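Local coordinates for peptidase S8 and S53, subtilisin, kexin, sedolisin (Mycobacterium smegmatis, PDB 4KG7), which probably cleaves peptide bonds as a subtilisin-like serine endopeptidase, the mycosin protease of the mycobacterial ESX-3 type VII secretion system, at residues 59-64 against 333-338; 205-210 against 339-344; 81-86 against 113-118. All coordinates share one frame; numbering follows the deposited sequence.

Contacts 1 and 2 are neighbours: their centres lie about 15 Å apart. Contact 1 uses the end of helix 318-335 and contact 2 the start of helix 341-350, which follows it. Arg333 NH2 of contact 1 forms a salt bridge of 2.9 Å with Asp207 OD2 of contact 2. Contact 3 lies about 18 Å from contact 1, centre to centre, and meets it where Arg63 NH2 packs on Pro116 CG. It is about 25 Å from contact 2 between centres, yet both reach the same parallel sheet. The Leu82 side chain of contact 3 lies about 11 Å from those of Asp73 and His104 of the predicted charge relay. Contacts 1 and 2 lie elsewhere.

Contact 1: residues 59-64 against 333-338; sequences WQHSRG and RSKFPD
Lys335 reaches from the last turn of helix 318-335 to His61, in the loop between helix 55-59 and strand 68-73. Lys335 CB packs 4.2 Å from Ser62 CB. Lys335 CG is anti to the backbone N (chi1 179°) and sits over the centre of the Phe336 ring, 3.7 Å above its plane. The chain then runs extended. Lys335 CD passes 4.1 Å from His61 CB, and the two side chains lie side by side, pointing the same way. At the tip, Lys335 NZ makes a weak hydrogen bond of 3.4 Å to His61 ND1, approaching the imidazole obliquely. A water bridges the same two atoms: it is 2.7 Å from His61 ND1 and accepts from Lys335 NZ. The stronger protein partner of NZ is the carbonyl O of Leu374 in helix 370-375, a helix that His61 also touches.

Ser62 OG lies 3.5 Å from Ser334 CB. This Ser62 OG accepts from Gly64 N at 3.2 Å, which makes an ST turn, and it also bonds to Leu331 O of the helix. Ser334 OG packs near Gly64 C and bonds to Ala65 O. Each serine hydroxyl thus ties to the backbone of the opposite side.

The contact joins this loop to the C-terminal end of helix 318-335 in the subtilisin fold. The ammonium shares its bonds among a carbonyl, a water and ND1. An ammonium this close would be expected to disfavour a second positive charge on the imidazole, though the weak bond makes this tentative.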
loop_
_atom_site.group_PDB
_atom_site.type_symbol
_atom_site.label_atom_id
_atom_site.label_comp_id
_atom_site.label_asym_id
_atom_site.label_seq_id
_atom_site.Cartn_x
_atom_site.Cartn_y
_atom_site.Cartn_z
ATOM N N TRP A 59 7.277 7.358 -18.593
ATOM C CA TRP A 59 6.215 8.213 -19.150
ATOM C C TRP A 59 6.204 8.311 -20.679
ATOM O O TRP A 59 5.186 8.704 -21.274
ATOM C CB TRP A 59 6.258 9.612 -18.546
ATOM C CG TRP A 59 6.029 9.648 -17.052
ATOM C CD1 TRP A 59 5.181 8.852 -16.332
ATOM C CD2 TRP A 59 6.653 10.526 -16.099
ATOM N NE1 TRP A 59 5.245 9.169 -15.002
ATOM C CE2 TRP A 59 6.131 10.200 -14.818
ATOM C CE3 TRP A 59 7.582 11.566 -16.203
ATOM C CZ2 TRP A 59 6.538 10.861 -13.643
ATOM C CZ3 TRP A 59 7.981 12.210 -15.051
ATOM C CH2 TRP A 59 7.454 11.864 -13.782
ATOM N N GLN A 60 7.308 7.933 -21.314
ATOM C CA GLN A 60 7.354 7.791 -22.751
ATOM C C GLN A 60 6.585 6.574 -23.248
ATOM O O GLN A 60 6.274 6.489 -24.434
ATOM C CB GLN A 60 8.809 7.748 -23.239
ATOM C CG GLN A 60 9.472 9.105 -23.068
ATOM C CD GLN A 60 8.704 10.183 -23.826
ATOM O OE1 GLN A 60 8.433 10.029 -25.015
ATOM N NE2 GLN A 60 8.293 11.235 -23.129
ATOM N N HIS A 61 6.245 5.654 -22.343
ATOM C CA HIS A 61 5.423 4.496 -22.670
ATOM C C HIS A 61 3.990 4.608 -22.177
ATOM O O HIS A 61 3.068 4.168 -22.856
ATOM C CB HIS A 61 6.074 3.224 -22.103
ATOM C CG HIS A 61 7.427 2.950 -22.679
ATOM N ND1 HIS A 61 7.598 2.319 -23.891
ATOM C CD2 HIS A 61 8.670 3.258 -22.237
ATOM C CE1 HIS A 61 8.887 2.257 -24.176
ATOM N NE2 HIS A 61 9.561 2.798 -23.181
ATOM N N SER A 62 3.796 5.211 -21.014
ATOM C CA SER A 62 2.484 5.250 -20.381
ATOM C C SER A 62 2.462 6.284 -19.261
ATOM O O SER A 62 3.476 6.494 -18.589
ATOM C CB SER A 62 2.136 3.877 -19.812
ATOM O OG SER A 62 0.864 3.910 -19.206
ATOM N N ARG A 63 1.296 6.899 -19.060
ATOM C CA ARG A 63 1.046 7.771 -17.907
ATOM C C ARG A 63 -0.160 7.278 -17.067
ATOM O O ARG A 63 -0.616 7.971 -16.166
ATOM C CB ARG A 63 0.848 9.210 -18.357
ATOM C CG ARG A 63 2.179 9.823 -18.771
ATOM C CD ARG A 63 2.031 11.193 -19.363
ATOM N NE ARG A 63 1.655 12.228 -18.422
ATOM C CZ ARG A 63 2.422 12.730 -17.446
ATOM N NH1 ARG A 63 3.631 12.234 -17.159
ATOM N NH2 ARG A 63 1.944 13.732 -16.717
ATOM N N GLY A 64 -0.674 6.092 -17.398
ATOM C CA GLY A 64 -1.721 5.473 -16.611
ATOM C C GLY A 64 -3.138 5.782 -17.097
ATOM O O GLY A 64 -4.090 5.540 -16.379
ATOM N N ARG A 333 -0.893 -1.601 -16.780
ATOM C CA ARG A 333 -2.246 -1.942 -17.235
ATOM C C ARG A 333 -2.773 -1.008 -18.299
ATOM O O ARG A 333 -3.564 -1.445 -19.144
ATOM C CB ARG A 333 -3.230 -2.023 -16.068
ATOM C CG ARG A 333 -2.808 -2.979 -14.972
ATOM C CD ARG A 333 -4.012 -3.558 -14.271
ATOM N NE ARG A 333 -4.570 -4.668 -15.033
ATOM C CZ ARG A 333 -5.474 -5.515 -14.547
ATOM N NH1 ARG A 333 -6.019 -5.307 -13.361
ATOM N NH2 ARG A 333 -5.875 -6.536 -15.272
ATOM N N SER A 334 -2.341 0.251 -18.302
ATOM C CA SER A 334 -2.728 1.175 -19.352
ATOM C C SER A 334 -2.068 0.802 -20.676
ATOM O O SER A 334 -2.716 0.818 -21.711
ATOM C CB SER A 334 -2.359 2.607 -18.970
ATOM O OG SER A 334 -2.694 3.537 -19.977
ATOM N N LYS A 335 -0.787 0.478 -20.643
ATOM C CA LYS A 335 -0.063 0.128 -21.866
ATOM C C LYS A 335 -0.506 -1.211 -22.421
ATOM O O LYS A 335 -0.613 -1.381 -23.656
ATOM C CB LYS A 335 1.446 0.126 -21.653
ATOM C CG LYS A 335 2.147 -0.277 -22.936
ATOM C CD LYS A 335 3.603 0.077 -23.014
ATOM C CE LYS A 335 4.143 -0.387 -24.349
ATOM N NZ LYS A 335 5.624 -0.383 -24.394
ATOM N N PHE A 336 -0.785 -2.149 -21.513
ATOM C CA PHE A 336 -1.169 -3.505 -21.899
ATOM C C PHE A 336 -2.520 -3.829 -21.261
ATOM O O PHE A 336 -2.607 -4.588 -20.298
ATOM C CB PHE A 336 -0.120 -4.501 -21.436
ATOM C CG PHE A 336 1.258 -4.240 -21.958
ATOM C CD1 PHE A 336 1.583 -4.504 -23.268
ATOM C CD2 PHE A 336 2.243 -3.777 -21.113
ATOM C CE1 PHE A 336 2.869 -4.250 -23.739
ATOM C CE2 PHE A 336 3.523 -3.557 -21.563
ATOM C CZ PHE A 336 3.840 -3.799 -22.869
ATOM N N PRO A 337 -3.594 -3.249 -21.805
ATOM C CA PRO A 337 -4.913 -3.326 -21.140
ATOM C C PRO A 337 -5.606 -4.680 -21.156
ATOM O O PRO A 337 -6.539 -4.880 -20.388
ATOM C CB PRO A 337 -5.750 -2.281 -21.884
ATOM C CG PRO A 337 -5.105 -2.196 -23.193
ATOM C CD PRO A 337 -3.641 -2.380 -23.001
ATOM N N ASP A 338 -5.093 -5.612 -21.934
ATOM C CA ASP A 338 -5.683 -6.917 -22.020
ATOM C C ASP A 338 -5.050 -7.921 -21.074
ATOM O O ASP A 338 -5.592 -9.013 -20.900
ATOM C CB ASP A 338 -5.656 -7.414 -23.464
ATOM C CG ASP A 338 -6.615 -6.639 -24.358
ATOM O OD1 ASP A 338 -7.541 -5.983 -23.818
ATOM O OD2 ASP A 338 -6.468 -6.698 -25.580
HETATM O O HOH W 1 5.863 2.126 -26.012
#

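Contact 2: residues 205-210 against 339-344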
loop_
_atom_site.group_PDB
_atom_site.type_symbol
_atom_site.label_atom_id
_atom_site.label_comp_id
_atom_site.label_asym_id
_atom_site.label_seq_id
_atom_site.Cartn_x
_atom_site.Cartn_y
_atom_site.Cartn_z
ATOM N N GLU A 205 -11.998 -12.917 -9.767
ATOM C CA GLU A 205 -13.242 -12.603 -10.441
ATOM C C GLU A 205 -13.247 -11.172 -10.949
ATOM O O GLU A 205 -13.687 -10.926 -12.085
ATOM C CB GLU A 205 -14.434 -12.801 -9.524
ATOM C CG GLU A 205 -15.748 -12.437 -10.205
ATOM C CD GLU A 205 -16.986 -12.876 -9.460
ATOM O OE1 GLU A 205 -16.887 -13.755 -8.574
ATOM O OE2 GLU A 205 -18.091 -12.358 -9.782
ATOM N N LYS A 206 -12.760 -10.222 -10.137
ATOM C CA LYS A 206 -12.744 -8.827 -10.569
ATOM C C LYS A 206 -11.412 -8.412 -11.197
ATOM O O LYS A 206 -11.293 -7.288 -11.672
ATOM C CB LYS A 206 -13.128 -7.891 -9.438
ATOM C CG LYS A 206 -14.490 -8.193 -8.792
ATOM C CD LYS A 206 -15.663 -8.093 -9.746
ATOM C CE LYS A 206 -15.883 -6.677 -10.233
ATOM N NZ LYS A 206 -17.097 -6.553 -11.112
ATOM N N ASP A 207 -10.432 -9.305 -11.190
ATOM C CA ASP A 207 -9.204 -9.128 -11.965
ATOM C C ASP A 207 -8.410 -7.894 -11.568
ATOM O O ASP A 207 -7.759 -7.270 -12.415
ATOM C CB ASP A 207 -9.503 -9.092 -13.480
ATOM C CG ASP A 207 -8.234 -9.226 -14.341
ATOM O OD1 ASP A 207 -7.415 -10.115 -14.065
ATOM O OD2 ASP A 207 -8.097 -8.447 -15.309
ATOM N N ALA A 208 -8.421 -7.552 -10.277
ATOM C CA ALA A 208 -7.655 -6.399 -9.786
ATOM C C ALA A 208 -6.274 -6.804 -9.316
ATOM O O ALA A 208 -6.134 -7.839 -8.671
ATOM C CB ALA A 208 -8.407 -5.727 -8.652
ATOM N N VAL A 209 -5.273 -5.985 -9.641
ATOM C CA VAL A 209 -3.957 -6.125 -9.049
ATOM C C VAL A 209 -3.985 -5.478 -7.658
ATOM O O VAL A 209 -4.216 -4.275 -7.529
ATOM C CB VAL A 209 -2.879 -5.433 -9.907
ATOM C CG1 VAL A 209 -1.536 -5.467 -9.192
ATOM C CG2 VAL A 209 -2.764 -6.133 -11.241
ATOM N N ILE A 210 -3.732 -6.287 -6.631
ATOM C CA ILE A 210 -3.780 -5.816 -5.260
ATOM C C ILE A 210 -2.342 -5.723 -4.762
ATOM O O ILE A 210 -1.584 -6.683 -4.829
ATOM C CB ILE A 210 -4.574 -6.758 -4.337
ATOM C CG1 ILE A 210 -6.000 -7.043 -4.874
ATOM C CG2 ILE A 210 -4.635 -6.209 -2.912
ATOM C CD1 ILE A 210 -6.688 -8.162 -4.124
ATOM N N LEU A 339 -3.950 -7.558 -20.428
ATOM C CA LEU A 339 -3.328 -8.460 -19.466
ATOM C C LEU A 339 -4.224 -8.647 -18.249
ATOM O O LEU A 339 -4.853 -7.700 -17.747
ATOM C CB LEU A 339 -1.961 -7.926 -18.991
ATOM C CG LEU A 339 -0.881 -7.848 -20.074
ATOM C CD1 LEU A 339 0.402 -7.322 -19.435
ATOM C CD2 LEU A 339 -0.717 -9.210 -20.762
ATOM N N THR A 340 -4.266 -9.876 -17.752
ATOM C CA THR A 340 -4.912 -10.174 -16.451
ATOM C C THR A 340 -4.045 -9.672 -15.306
ATOM O O THR A 340 -2.875 -9.389 -15.488
ATOM C CB THR A 340 -5.118 -11.691 -16.268
ATOM O OG1 THR A 340 -3.834 -12.319 -16.176
ATOM C CG2 THR A 340 -5.913 -12.253 -17.403
ATOM N N ALA A 341 -4.632 -9.627 -14.120
ATOM C CA ALA A 341 -3.893 -9.235 -12.943
ATOM C C ALA A 341 -2.720 -10.178 -12.730
ATOM O O ALA A 341 -1.639 -9.724 -12.382
ATOM C CB ALA A 341 -4.784 -9.223 -11.711
ATOM N N ARG A 342 -2.903 -11.477 -12.958
ATOM C CA ARG A 342 -1.761 -12.398 -12.743
ATOM C C ARG A 342 -0.640 -12.064 -13.725
ATOM O O ARG A 342 0.546 -12.101 -13.364
ATOM C CB ARG A 342 -2.133 -13.860 -12.917
ATOM C CG ARG A 342 -3.053 -14.447 -11.871
ATOM C CD ARG A 342 -3.388 -15.843 -12.265
ATOM N NE ARG A 342 -4.043 -16.667 -11.264
ATOM C CZ ARG A 342 -5.242 -17.230 -11.403
ATOM N NH1 ARG A 342 -5.985 -17.049 -12.482
ATOM N NH2 ARG A 342 -5.682 -18.018 -10.436
ATOM N N GLN A 343 -1.001 -11.763 -14.966
ATOM C CA GLN A 343 0.007 -11.429 -15.983
ATOM C C GLN A 343 0.726 -10.147 -15.601
ATOM O O GLN A 343 1.929 -10.035 -15.797
ATOM C CB GLN A 343 -0.615 -11.298 -17.370
ATOM C CG GLN A 343 -0.982 -12.621 -17.998
ATOM C CD GLN A 343 -1.720 -12.443 -19.316
ATOM O OE1 GLN A 343 -2.791 -11.835 -19.366
ATOM N NE2 GLN A 343 -1.165 -12.988 -20.397
ATOM N N VAL A 344 -0.000 -9.180 -15.027
ATOM C CA VAL A 344 0.602 -7.914 -14.657
ATOM C C VAL A 344 1.582 -8.111 -13.511
ATOM O O VAL A 344 2.700 -7.581 -13.552
ATOM C CB VAL A 344 -0.477 -6.874 -14.265
ATOM C CG1 VAL A 344 0.149 -5.622 -13.662
ATOM C CG2 VAL A 344 -1.335 -6.505 -15.466
HETATM O O HOH W 2 -5.646 -12.732 -12.813
HETATM O O HOH W 3 -8.048 -9.083 -18.019
#
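Asp207 OD1 accepts from Ala341 N at 2.8 Å, a nearly straight bond with an N-H...O angle of 172°. The donor comes from above the carboxylate plane. A water that accepts from Arg342 N also donates weakly to this OD1. The other oxygen, OD2, forms a salt bridge with Arg333 of helix 318-335. Asp207 CG is anti to the backbone N (chi1 -167°), which carries it toward the helix start, while Asp207 itself has positive phi just after helix 193-205.

Helix 341-350 begins with a capping box. Gln343 N donates to Thr340 OG1 at 3.1 Å, and Thr340 N returns a bond of 2.9 Å to Gln343 OE1, in the carbonyl plane and on a lone pair. The contact sets this helix start against the link from helix 193-205 into strand 209-213, part of the central parallel sheet of the subtilisin fold. The N-terminal end of the helix would be expected to stabilise the negative charge of Asp207.

The apolar part of the contact is formed by Val209 CG2, which packs 3.7 Å from Ala341 CB and 3.8 Å from Val344 CG1. Ala341 CB also rests on the carbonyl oxygens of Asp207 and Ala208. Val332 and Arg333 pack against Val344.

Contact 3: residues 81-86 against 113-118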
loop_
_atom_site.group_PDB
_atom_site.type_symbol
_atom_site.label_atom_id
_atom_site.label_comp_id
_atom_site.label_asym_id
_atom_site.label_seq_id
_atom_site.Cartn_x
_atom_site.Cartn_y
_atom_site.Cartn_z
ATOM N N ARG A 81 -2.919 19.341 -6.546
ATOM C CA ARG A 81 -2.086 18.259 -7.070
ATOM C C ARG A 81 -2.825 16.923 -7.083
ATOM O O ARG A 81 -2.312 15.937 -7.618
ATOM C CB ARG A 81 -0.806 18.156 -6.256
ATOM C CG ARG A 81 -0.026 19.458 -6.177
ATOM C CD ARG A 81 0.430 19.988 -7.523
ATOM N NE ARG A 81 1.578 19.291 -8.096
ATOM C CZ ARG A 81 2.858 19.597 -7.884
ATOM N NH1 ARG A 81 3.201 20.608 -7.094
ATOM N NH2 ARG A 81 3.803 18.877 -8.467
ATOM N N LEU A 82 -4.031 16.900 -6.499
ATOM C CA LEU A 82 -4.906 15.730 -6.513
ATOM C C LEU A 82 -6.343 16.135 -6.841
ATOM O O LEU A 82 -7.230 16.053 -5.999
ATOM C CB LEU A 82 -4.862 14.998 -5.179
ATOM C CG LEU A 82 -3.578 14.245 -4.896
ATOM C CD1 LEU A 82 -3.460 13.970 -3.400
ATOM C CD2 LEU A 82 -3.463 12.979 -5.758
ATOM N N PRO A 83 -6.566 16.575 -8.082
ATOM C CA PRO A 83 -7.886 16.879 -8.604
ATOM C C PRO A 83 -8.544 15.608 -9.174
ATOM O O PRO A 83 -9.674 15.655 -9.697
ATOM C CB PRO A 83 -7.551 17.840 -9.741
ATOM C CG PRO A 83 -6.270 17.304 -10.295
ATOM C CD PRO A 83 -5.513 16.787 -9.090
ATOM N N ASN A 84 -7.831 14.482 -9.139
ATOM C CA ASN A 84 -8.264 13.274 -9.828
ATOM C C ASN A 84 -8.712 12.198 -8.838
ATOM O O ASN A 84 -8.437 10.996 -9.058
ATOM C CB ASN A 84 -7.138 12.738 -10.742
ATOM C CG ASN A 84 -5.818 12.505 -10.008
ATOM O OD1 ASN A 84 -5.478 13.216 -9.063
ATOM N ND2 ASN A 84 -5.046 11.529 -10.490
ATOM N N VAL A 85 -9.379 12.628 -7.751
ATOM C CA VAL A 85 -9.827 11.681 -6.696
ATOM C C VAL A 85 -11.344 11.597 -6.511
ATOM O O VAL A 85 -12.037 12.605 -6.281
ATOM C CB VAL A 85 -9.216 12.016 -5.328
ATOM C CG1 VAL A 85 -9.405 10.852 -4.356
ATOM C CG2 VAL A 85 -7.748 12.377 -5.467
ATOM N N GLU A 86 -11.832 10.372 -6.586
ATOM C CA GLU A 86 -13.245 10.010 -6.522
ATOM C C GLU A 86 -13.549 9.513 -5.105
ATOM O O GLU A 86 -12.727 8.814 -4.501
ATOM C CB GLU A 86 -13.528 8.899 -7.568
ATOM C CG GLU A 86 -14.919 8.263 -7.521
ATOM C CD GLU A 86 -15.116 7.120 -8.519
ATOM O OE1 GLU A 86 -14.225 6.869 -9.361
ATOM O OE2 GLU A 86 -16.160 6.448 -8.455
ATOM N N ALA A 113 -0.619 9.004 -8.252
ATOM C CA ALA A 113 -1.211 9.748 -9.369
ATOM C C ALA A 113 -1.318 11.236 -9.080
ATOM O O ALA A 113 -2.114 11.938 -9.712
ATOM C CB ALA A 113 -2.576 9.186 -9.684
ATOM N N GLY A 114 -0.444 11.765 -8.226
ATOM C CA GLY A 114 -0.322 13.217 -8.094
ATOM C C GLY A 114 0.088 13.881 -9.415
ATOM O O GLY A 114 0.731 13.270 -10.257
ATOM N N GLN A 115 -0.293 15.138 -9.569
ATOM C CA GLN A 115 -0.078 15.840 -10.819
ATOM C C GLN A 115 1.260 16.535 -10.839
ATOM O O GLN A 115 1.733 17.026 -9.811
ATOM C CB GLN A 115 -1.183 16.858 -11.045
ATOM C CG GLN A 115 -2.557 16.232 -11.144
ATOM C CD GLN A 115 -2.600 15.194 -12.241
ATOM O OE1 GLN A 115 -2.444 15.546 -13.435
ATOM N NE2 GLN A 115 -2.791 13.933 -11.869
ATOM N N PRO A 116 1.886 16.596 -12.022
ATOM C CA PRO A 116 3.066 17.444 -12.170
ATOM C C PRO A 116 2.664 18.893 -11.942
ATOM O O PRO A 116 1.491 19.232 -11.982
ATOM C CB PRO A 116 3.507 17.203 -13.618
ATOM C CG PRO A 116 2.284 16.725 -14.303
ATOM C CD PRO A 116 1.539 15.910 -13.282
ATOM N N GLY A 117 3.639 19.741 -11.689
ATOM C CA GLY A 117 3.354 21.125 -11.362
ATOM C C GLY A 117 4.612 21.957 -11.478
ATOM O O GLY A 117 5.559 21.574 -12.186
ATOM N N PRO A 118 4.648 23.097 -10.764
ATOM C CA PRO A 118 5.745 24.050 -10.901
ATOM C C PRO A 118 6.957 23.672 -10.043
ATOM O O PRO A 118 7.508 24.501 -9.310
ATOM C CB PRO A 118 5.098 25.353 -10.431
ATOM C CG PRO A 118 4.147 24.920 -9.373
ATOM C CD PRO A 118 3.624 23.574 -9.812
#
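Arg81 grips Gln115 O side-on with two nitrogens. Arg81 NE donates to Gln115 O at 2.8 Å from above the carbonyl plane, and Arg81 NH2 donates to the same oxygen at 3.1 Å in that plane. The oxygen lies in the guanidinium plane, while Gly117 CA packs over one face. The Arg81 chain is bent at chi2 (-61°) and chi3 (-76°), which place CD and then NE beside Gln115 O. Gln115 N donates to Arg81 O at 2.9 Å, on a lone pair, and Gly114 CA adds a CA-H...O contact to the same oxygen.

Asn84 ND2 donates to Ala113 O at 3.1 Å, tilted 32° from the carbonyl plane. Gln115 NE2 bonds weakly to that same oxygen, and Pro83 CD packs 3.6 Å from Gln115 CG. The bonds tie the approach to strand 85-90, an outermost strand of the parallel subtilisin sheet, to the loop that leaves helix 104-113. That helix begins with His104 of the predicted charge relay. Asn84 OD1 is buried with no partner in the model.

Farther out, Asp119 forms a salt bridge with Arg81 NH1. Asn84 ND2 also bonds to Ala128 O, and Gln115 NE2 to Pro126 O. Leu130 and Val293 pack against Leu82.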